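Local coordinates for annexin A8 (Homo sapiens, PDB 1W3W), which binds phospholipid membranes in a calcium-dependent manner and acts as an anticoagulant by indirectly inhibiting the thromboplastin-specific complex, at residues A[26-30]-A[43-48]; A[115-119]-A[275-279]; A[143-148]-A[159-164]. All coordinates share one frame; numbering follows the deposited sequence.

Contact 1 (A[26-30]-A[43-48])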
loop_
_atom_site.group_PDB
_atom_site.type_symbol
_atom_site.label_atom_id
_atom_site.label_comp_id
_atom_site.label_asym_id
_atom_site.label_seq_id
_atom_site.Cartn_x
_atom_site.Cartn_y
_atom_site.Cartn_z
ATOM N N ASP A 26 20.587 -8.695 -19.439
ATOM C CA ASP A 26 20.340 -8.334 -18.043
ATOM C C ASP A 26 20.457 -9.559 -17.118
ATOM O O ASP A 26 21.023 -9.472 -16.037
ATOM C CB ASP A 26 18.961 -7.694 -17.894
ATOM C CG ASP A 26 18.927 -6.241 -18.363
ATOM O OD1 ASP A 26 17.835 -5.760 -18.709
ATOM O OD2 ASP A 26 19.926 -5.503 -18.410
ATOM N N ALA A 27 19.906 -10.684 -17.541
ATOM C CA ALA A 27 20.017 -11.924 -16.772
ATOM C C ALA A 27 21.479 -12.286 -16.599
ATOM O O ALA A 27 21.907 -12.666 -15.523
ATOM C CB ALA A 27 19.258 -13.061 -17.466
ATOM N N GLU A 28 22.258 -12.147 -17.667
ATOM C CA GLU A 28 23.692 -12.408 -17.601
ATOM C C GLU A 28 24.435 -11.444 -16.683
ATOM O O GLU A 28 25.339 -11.849 -15.964
ATOM C CB GLU A 28 24.319 -12.375 -18.997
ATOM C CG GLU A 28 25.671 -13.065 -19.045
ATOM C CD GLU A 28 26.323 -12.957 -20.403
ATOM O OE1 GLU A 28 26.497 -11.822 -20.878
ATOM O OE2 GLU A 28 26.651 -14.009 -20.990
ATOM N N THR A 29 24.050 -10.173 -16.682
ATOM C CA THR A 29 24.641 -9.235 -15.754
ATOM C C THR A 29 24.405 -9.663 -14.308
ATOM O O THR A 29 25.310 -9.611 -13.494
ATOM C CB THR A 29 24.059 -7.843 -15.977
ATOM O OG1 THR A 29 24.414 -7.389 -17.277
ATOM C CG2 THR A 29 24.707 -6.835 -15.046
ATOM N N LEU A 30 23.186 -10.081 -13.987
ATOM C CA LEU A 30 22.876 -10.503 -12.626
ATOM C C LEU A 30 23.648 -11.775 -12.242
ATOM O O LEU A 30 24.153 -11.884 -11.132
ATOM C CB LEU A 30 21.384 -10.730 -12.459
ATOM C CG LEU A 30 20.496 -9.509 -12.620
ATOM C CD1 LEU A 30 19.037 -9.904 -12.542
ATOM C CD2 LEU A 30 20.838 -8.469 -11.575
ATOM N N ALA A 43 25.650 -3.538 -9.524
ATOM C CA ALA A 43 25.155 -4.079 -10.779
ATOM C C ALA A 43 23.732 -4.613 -10.618
ATOM O O ALA A 43 22.950 -4.554 -11.551
ATOM C CB ALA A 43 26.068 -5.180 -11.292
ATOM N N ILE A 44 23.410 -5.132 -9.433
ATOM C CA ILE A 44 22.058 -5.588 -9.144
ATOM C C ILE A 44 21.097 -4.381 -9.096
ATOM O O ILE A 44 20.030 -4.437 -9.686
ATOM C CB ILE A 44 22.021 -6.429 -7.835
ATOM C CG1 ILE A 44 22.760 -7.761 -8.061
ATOM C CG2 ILE A 44 20.594 -6.704 -7.401
ATOM C CD1 ILE A 44 23.147 -8.476 -6.798
ATOM N N ILE A 45 21.508 -3.303 -8.431
ATOM C CA ILE A 45 20.746 -2.046 -8.403
ATOM C C ILE A 45 20.529 -1.512 -9.818
ATOM O O ILE A 45 19.419 -1.170 -10.187
ATOM C CB ILE A 45 21.465 -0.982 -7.528
ATOM C CG1 ILE A 45 21.481 -1.402 -6.065
ATOM C CG2 ILE A 45 20.802 0.419 -7.666
ATOM C CD1 ILE A 45 22.378 -0.521 -5.207
ATOM N N ASP A 46 21.584 -1.492 -10.624
ATOM C CA ASP A 46 21.541 -0.881 -11.951
ATOM C C ASP A 46 20.615 -1.603 -12.901
ATOM O O ASP A 46 20.075 -0.984 -13.785
ATOM C CB ASP A 46 22.934 -0.817 -12.578
ATOM C CG ASP A 46 23.816 0.239 -11.935
ATOM O OD1 ASP A 46 23.339 1.000 -11.065
ATOM O OD2 ASP A 46 25.010 0.362 -12.233
ATOM N N VAL A 47 20.426 -2.907 -12.725
ATOM C CA VAL A 47 19.482 -3.641 -13.558
ATOM C C VAL A 47 18.062 -3.558 -12.970
ATOM O O VAL A 47 17.121 -3.106 -13.636
ATOM C CB VAL A 47 19.914 -5.119 -13.725
ATOM C CG1 VAL A 47 18.827 -5.937 -14.412
ATOM C CG2 VAL A 47 21.220 -5.218 -14.513
ATOM N N LEU A 48 17.891 -3.987 -11.727
ATOM C CA LEU A 48 16.542 -4.203 -11.217
ATOM C C LEU A 48 15.756 -2.930 -10.915
ATOM O O LEU A 48 14.537 -2.945 -11.063
ATOM C CB LEU A 48 16.557 -5.140 -10.013
ATOM C CG LEU A 48 17.102 -6.518 -10.380
ATOM C CD1 LEU A 48 17.179 -7.383 -9.151
ATOM C CD2 LEU A 48 16.248 -7.177 -11.468
#
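A43, in the first turn of helix 41-48, points its CB at the first helix of this antiparallel pair and meets the CG2 branch of T29 at 4.3 Å. T29 turns that methyl across the interface because CG2 stands anti to its backbone N, while OG1 faces back to bond the carbonyl of P25 in its own helix. One residue on, I44 offers its CA and CG1 to L30, whose CD2 lies 4.0 Å from I44 CA; the two side chains cross at about a right angle. V47 lies at the centre of the contact: its CG1 reaches D26 CB at 3.9 Å, its CG2 touches T29 CG2 at the same distance, and L30 CD2 comes up against its CB, so both branches and the branch point are engaged. L48 adds its CD2, 4.0 Å from CD1 of L30, which thus spends one methyl on I44 and V47 and the other on L48. The packing is essentially van der Waals, with no polar bond between the segments, whose axes lie 9.8 Å apart at 159°, as expected of consecutive helices joined by a short loop in an annexin repeat. D26 meets V47 mainly through CB and CG, with OD2 also close to V47 CG2, while OD1 forms a salt bridge with R51. Around the pair, helix 53-67 packs on D26 and L30 through I59, and helix 81-91 meets I45 and L48.

Contact 2 (A[115-119]-A[275-279])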
loop_
_atom_site.group_PDB
_atom_site.type_symbol
_atom_site.label_atom_id
_atom_site.label_comp_id
_atom_site.label_asym_id
_atom_site.label_seq_id
_atom_site.Cartn_x
_atom_site.Cartn_y
_atom_site.Cartn_z
ATOM N N VAL A 115 -0.681 -2.740 8.203
ATOM C CA VAL A 115 -0.416 -3.208 6.849
ATOM C C VAL A 115 -1.730 -3.558 6.173
ATOM O O VAL A 115 -1.977 -3.172 5.031
ATOM C CB VAL A 115 0.531 -4.452 6.836
ATOM C CG1 VAL A 115 0.657 -5.030 5.431
ATOM C CG2 VAL A 115 1.894 -4.088 7.368
ATOM N N ILE A 116 -2.585 -4.271 6.901
ATOM C CA ILE A 116 -3.859 -4.731 6.366
ATOM C C ILE A 116 -4.793 -3.563 6.055
ATOM O O ILE A 116 -5.416 -3.535 5.002
ATOM C CB ILE A 116 -4.563 -5.736 7.338
ATOM C CG1 ILE A 116 -3.629 -6.910 7.677
ATOM C CG2 ILE A 116 -5.853 -6.260 6.687
ATOM C CD1 ILE A 116 -4.131 -7.830 8.826
ATOM N N ILE A 117 -4.859 -2.593 6.965
ATOM C CA ILE A 117 -5.667 -1.381 6.772
ATOM C C ILE A 117 -5.250 -0.614 5.506
ATOM O O ILE A 117 -6.088 -0.236 4.681
ATOM C CB ILE A 117 -5.527 -0.462 8.023
ATOM C CG1 ILE A 117 -6.288 -1.072 9.211
ATOM C CG2 ILE A 117 -6.009 0.957 7.731
ATOM C CD1 ILE A 117 -5.857 -0.568 10.581
ATOM N N GLU A 118 -3.947 -0.377 5.384
ATOM C CA GLU A 118 -3.378 0.382 4.273
ATOM C C GLU A 118 -3.761 -0.233 2.948
ATOM O O GLU A 118 -4.235 0.456 2.055
ATOM C CB GLU A 118 -1.850 0.446 4.421
ATOM C CG GLU A 118 -1.086 0.966 3.213
ATOM C CD GLU A 118 0.376 0.557 3.269
ATOM O OE1 GLU A 118 1.101 1.057 4.143
ATOM O OE2 GLU A 118 0.796 -0.266 2.442
ATOM N N ILE A 119 -3.542 -1.528 2.808
ATOM C CA ILE A 119 -3.795 -2.176 1.536
ATOM C C ILE A 119 -5.292 -2.230 1.229
ATOM O O ILE A 119 -5.715 -1.864 0.120
ATOM C CB ILE A 119 -3.162 -3.565 1.481
ATOM C CG1 ILE A 119 -1.642 -3.425 1.561
ATOM C CG2 ILE A 119 -3.546 -4.255 0.186
ATOM C CD1 ILE A 119 -0.908 -4.733 1.617
ATOM N N THR A 275 7.121 -0.378 5.688
ATOM C CA THR A 275 6.182 0.583 5.126
ATOM C C THR A 275 6.782 1.444 4.024
ATOM O O THR A 275 6.124 1.729 3.019
ATOM C CB THR A 275 5.652 1.475 6.263
ATOM O OG1 THR A 275 4.913 0.657 7.161
ATOM C CG2 THR A 275 4.633 2.480 5.771
ATOM N N LEU A 276 8.024 1.863 4.222
ATOM C CA LEU A 276 8.772 2.584 3.199
ATOM C C LEU A 276 8.928 1.746 1.923
ATOM O O LEU A 276 8.620 2.194 0.826
ATOM C CB LEU A 276 10.144 2.965 3.769
ATOM C CG LEU A 276 11.106 3.822 2.952
ATOM C CD1 LEU A 276 10.513 5.171 2.586
ATOM C CD2 LEU A 276 12.370 4.013 3.779
ATOM N N ILE A 277 9.394 0.516 2.077
ATOM C CA ILE A 277 9.601 -0.381 0.951
ATOM C C ILE A 277 8.301 -0.631 0.202
ATOM O O ILE A 277 8.236 -0.460 -1.012
ATOM C CB ILE A 277 10.224 -1.707 1.439
ATOM C CG1 ILE A 277 11.705 -1.478 1.816
ATOM C CG2 ILE A 277 10.049 -2.805 0.390
ATOM C CD1 ILE A 277 12.337 -2.597 2.625
ATOM N N ARG A 278 7.259 -1.022 0.927
ATOM C CA ARG A 278 6.005 -1.442 0.315
ATOM C C ARG A 278 5.348 -0.338 -0.492
ATOM O O ARG A 278 4.859 -0.565 -1.599
ATOM C CB ARG A 278 5.037 -1.948 1.392
ATOM C CG ARG A 278 3.733 -2.518 0.853
ATOM C CD ARG A 278 2.816 -3.089 1.942
ATOM N NE ARG A 278 2.602 -2.100 2.989
ATOM C CZ ARG A 278 3.178 -2.098 4.193
ATOM N NH1 ARG A 278 4.016 -3.039 4.568
ATOM N NH2 ARG A 278 2.920 -1.116 5.030
ATOM N N ASN A 279 5.342 0.866 0.053
ATOM C CA ASN A 279 4.704 1.977 -0.624
ATOM C C ASN A 279 5.477 2.482 -1.823
ATOM O O ASN A 279 4.873 2.798 -2.849
ATOM C CB ASN A 279 4.374 3.071 0.385
ATOM C CG ASN A 279 3.218 2.675 1.256
ATOM O OD1 ASN A 279 3.390 2.215 2.391
ATOM N ND2 ASN A 279 2.035 2.774 0.707
#
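With CG anti to the backbone N in both residues (chi1 169° in E118, -175° in R278), the two side chains leave their helices toward each other; E118 stays extended beyond CG, whereas R278 bends at chi3 and presents the NE edge of its guanidinium. The result is a side-on, two-nitrogen salt bridge between annexin repeats 2 and 4, in the middle of the four-repeat annexin fold. R278 NE donates to E118 OE2 at 2.6 Å and R278 NH2 to E118 OE1 at 3.0 Å, both nearly straight. The acceptors lie almost in the guanidinium plane, yet the carboxylate is turned 37° against it: OE2 is met on its syn side but tilted from the plane, and OE1 from above it. The helix axes are 12.3 Å apart, too far for close backbone packing, so long side chains span the gap. V115 sets its CG1 over one guanidinium face, offset toward the rim, and I119 CD1 touches the aliphatic CD of R278 at 4.1 Å. Further charges continue the network, for R261 of helix 254-266 also bridges E118 OE1, and E101 of helix 96-107 takes R278 NH1. These buried ions are therefore paired in a chain of alternating charge, which probably keeps both E118 and R278 ionised. Within its own helix R278 gains one more hold, a weak hydrogen bond from NH2 to T275 OG1 at 3.4 Å.

Contact 3 (A[143-148]-A[159-164])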
loop_
_atom_site.group_PDB
_atom_site.type_symbol
_atom_site.label_atom_id
_atom_site.label_comp_id
_atom_site.label_asym_id
_atom_site.label_seq_id
_atom_site.Cartn_x
_atom_site.Cartn_y
_atom_site.Cartn_z
ATOM N N LEU A 143 -8.503 -14.936 1.761
ATOM C CA LEU A 143 -8.037 -13.748 2.479
ATOM C C LEU A 143 -9.092 -13.309 3.489
ATOM O O LEU A 143 -8.787 -13.007 4.633
ATOM C CB LEU A 143 -7.714 -12.606 1.501
ATOM C CG LEU A 143 -7.308 -11.262 2.118
ATOM C CD1 LEU A 143 -6.139 -11.439 3.064
ATOM C CD2 LEU A 143 -6.990 -10.225 1.045
ATOM N N GLU A 144 -10.346 -13.308 3.060
ATOM C CA GLU A 144 -11.450 -12.908 3.918
ATOM C C GLU A 144 -11.572 -13.813 5.166
ATOM O O GLU A 144 -11.822 -13.333 6.268
ATOM C CB GLU A 144 -12.738 -12.889 3.085
ATOM C CG GLU A 144 -13.997 -13.323 3.806
ATOM C CD GLU A 144 -15.241 -12.815 3.114
ATOM O OE1 GLU A 144 -16.215 -12.519 3.829
ATOM O OE2 GLU A 144 -15.234 -12.692 1.869
ATOM N N GLU A 145 -11.368 -15.115 4.988
ATOM C CA GLU A 145 -11.430 -16.068 6.106
ATOM C C GLU A 145 -10.283 -15.898 7.091
ATOM O O GLU A 145 -10.481 -16.036 8.290
ATOM C CB GLU A 145 -11.432 -17.510 5.589
ATOM C CG GLU A 145 -12.823 -18.003 5.228
ATOM C CD GLU A 145 -12.840 -19.456 4.792
ATOM O OE1 GLU A 145 -12.026 -20.256 5.313
ATOM O OE2 GLU A 145 -13.675 -19.792 3.926
ATOM N N ASP A 146 -9.087 -15.603 6.586
ATOM C CA ASP A 146 -7.925 -15.359 7.441
ATOM C C ASP A 146 -8.103 -14.087 8.251
ATOM O O ASP A 146 -7.792 -14.069 9.440
ATOM C CB ASP A 146 -6.632 -15.293 6.629
ATOM C CG ASP A 146 -6.119 -16.666 6.227
ATOM O OD1 ASP A 146 -6.690 -17.682 6.679
ATOM O OD2 ASP A 146 -5.153 -16.837 5.465
ATOM N N ILE A 147 -8.626 -13.034 7.619
ATOM C CA ILE A 147 -8.887 -11.784 8.326
ATOM C C ILE A 147 -9.955 -11.996 9.414
ATOM O O ILE A 147 -9.793 -11.520 10.535
ATOM C CB ILE A 147 -9.267 -10.639 7.342
ATOM C CG1 ILE A 147 -8.004 -10.113 6.658
ATOM C CG2 ILE A 147 -10.006 -9.492 8.078
ATOM C CD1 ILE A 147 -8.263 -9.265 5.451
ATOM N N GLN A 148 -11.015 -12.731 9.082
ATOM C CA GLN A 148 -12.073 -13.079 10.042
ATOM C C GLN A 148 -11.532 -13.780 11.285
ATOM O O GLN A 148 -11.979 -13.507 12.395
ATOM C CB GLN A 148 -13.117 -13.996 9.401
ATOM C CG GLN A 148 -14.234 -13.276 8.669
ATOM C CD GLN A 148 -15.177 -14.233 7.947
ATOM O OE1 GLN A 148 -15.253 -15.425 8.340
ATOM N NE2 GLN A 148 -15.845 -13.790 6.985
ATOM N N LEU A 159 -12.829 -4.243 7.894
ATOM C CA LEU A 159 -11.888 -4.882 6.980
ATOM C C LEU A 159 -12.603 -5.868 6.066
ATOM O O LEU A 159 -12.396 -5.865 4.852
ATOM C CB LEU A 159 -10.764 -5.568 7.752
ATOM C CG LEU A 159 -9.843 -4.634 8.545
ATOM C CD1 LEU A 159 -8.818 -5.420 9.299
ATOM C CD2 LEU A 159 -9.167 -3.593 7.651
ATOM N N VAL A 160 -13.460 -6.700 6.649
ATOM C CA VAL A 160 -14.270 -7.624 5.871
ATOM C C VAL A 160 -15.190 -6.892 4.882
ATOM O O VAL A 160 -15.358 -7.322 3.740
ATOM C CB VAL A 160 -15.078 -8.565 6.818
ATOM C CG1 VAL A 160 -16.333 -9.097 6.148
ATOM C CG2 VAL A 160 -14.186 -9.705 7.262
ATOM N N CYS A 161 -15.766 -5.783 5.314
ATOM C CA CYS A 161 -16.613 -4.974 4.443
ATOM C C CYS A 161 -15.841 -4.400 3.254
ATOM O O CYS A 161 -16.358 -4.380 2.145
ATOM C CB CYS A 161 -17.266 -3.848 5.236
ATOM S SG CYS A 161 -18.474 -2.906 4.271
ATOM N N LEU A 162 -14.603 -3.963 3.471
ATOM C CA LEU A 162 -13.787 -3.414 2.380
ATOM C C LEU A 162 -13.510 -4.454 1.290
ATOM O O LEU A 162 -13.351 -4.101 0.119
ATOM C CB LEU A 162 -12.478 -2.820 2.915
ATOM C CG LEU A 162 -12.645 -1.516 3.707
ATOM C CD1 LEU A 162 -11.349 -1.112 4.384
ATOM C CD2 LEU A 162 -13.143 -0.399 2.835
ATOM N N LEU A 163 -13.460 -5.728 1.676
ATOM C CA LEU A 163 -13.271 -6.835 0.740
ATOM C C LEU A 163 -14.561 -7.285 0.076
ATOM O O LEU A 163 -14.536 -7.805 -1.038
ATOM C CB LEU A 163 -12.726 -8.064 1.467
ATOM C CG LEU A 163 -11.315 -8.066 2.024
ATOM C CD1 LEU A 163 -11.114 -9.357 2.822
ATOM C CD2 LEU A 163 -10.288 -7.934 0.894
ATOM N N GLN A 164 -15.670 -7.133 0.794
ATOM C CA GLN A 164 -16.954 -7.740 0.434
ATOM C C GLN A 164 -17.642 -6.794 -0.514
ATOM O O GLN A 164 -18.548 -6.052 -0.119
ATOM C CB GLN A 164 -17.820 -7.975 1.685
ATOM C CG GLN A 164 -17.427 -9.217 2.489
ATOM C CD GLN A 164 -18.224 -10.447 2.098
ATOM O OE1 GLN A 164 -18.619 -10.585 0.940
ATOM N NE2 GLN A 164 -18.467 -11.337 3.058
#
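L163 and I147 reach toward each other tip to tip, CD1 to CD1 at 3.9 Å, and set the centre of a nearly antiparallel helix pair (171° between the segment directions). The other methyl of L163, CD2, meets CD2 of L143, here with the side chains at about a right angle; the two branches of one leucine thereby serve two successive turns of the facing helix. I147 also divides its contacts: with CG2 anti to the backbone N, that methyl lies against L159 CB at 4.0 Å and more distantly against V160 CG2. Nearer the surface, V160 CG2 rests 3.8 Å from the aliphatic CG of Q148, the two crossing obliquely. E144 closes this outer side. Its backbone is close, CA lying 3.7 Å from L163 CD1, and its extended chain carries the carboxylate over to the amide of Q164, just beyond the helix end, with the planes 80° apart. E144 OE1 and Q164 NE2 are 2.7 Å apart, but the angle is too poor for a hydrogen bond. E144 OE1 also lies 4.1 Å from V160 CG1. An alanine in place of E144 would keep the CB against L163 but would probably leave the outer side of V160 and the amide of Q164 without the carboxylate beside them. Helix 113-122 receives I147, L159 and L163, while C161 is tied by a disulfide to C206. The chemistry thus implies an interface within repeat 2 held by hydrocarbon packing in its interior, with the polar ends of E144, Q148 and Q164 gathered on the more exposed side.

Overall arrangement
The three contacts sample two kinds of interface. Contacts 1 and 3 each join helices within a single repeat, the first and the second, and lie on opposite sides of the chain's centre, with centres about 38 Å apart. Contact 2 joins repeats 2 and 4, and its centre lies about 4 Å from that of the chain. It touches contact 3 directly: I116 CG2 packs 4.0 Å from both L159 CD1 and I147 CD1, so helix 113-122 links the polar centre to the apolar pair. Contact 1 remains about 12 Å from contact 2 at the nearest atoms. Of the three, contact 2 approaches the calcium site, the side chain of T275 being about 12 Å from the bound calcium ion.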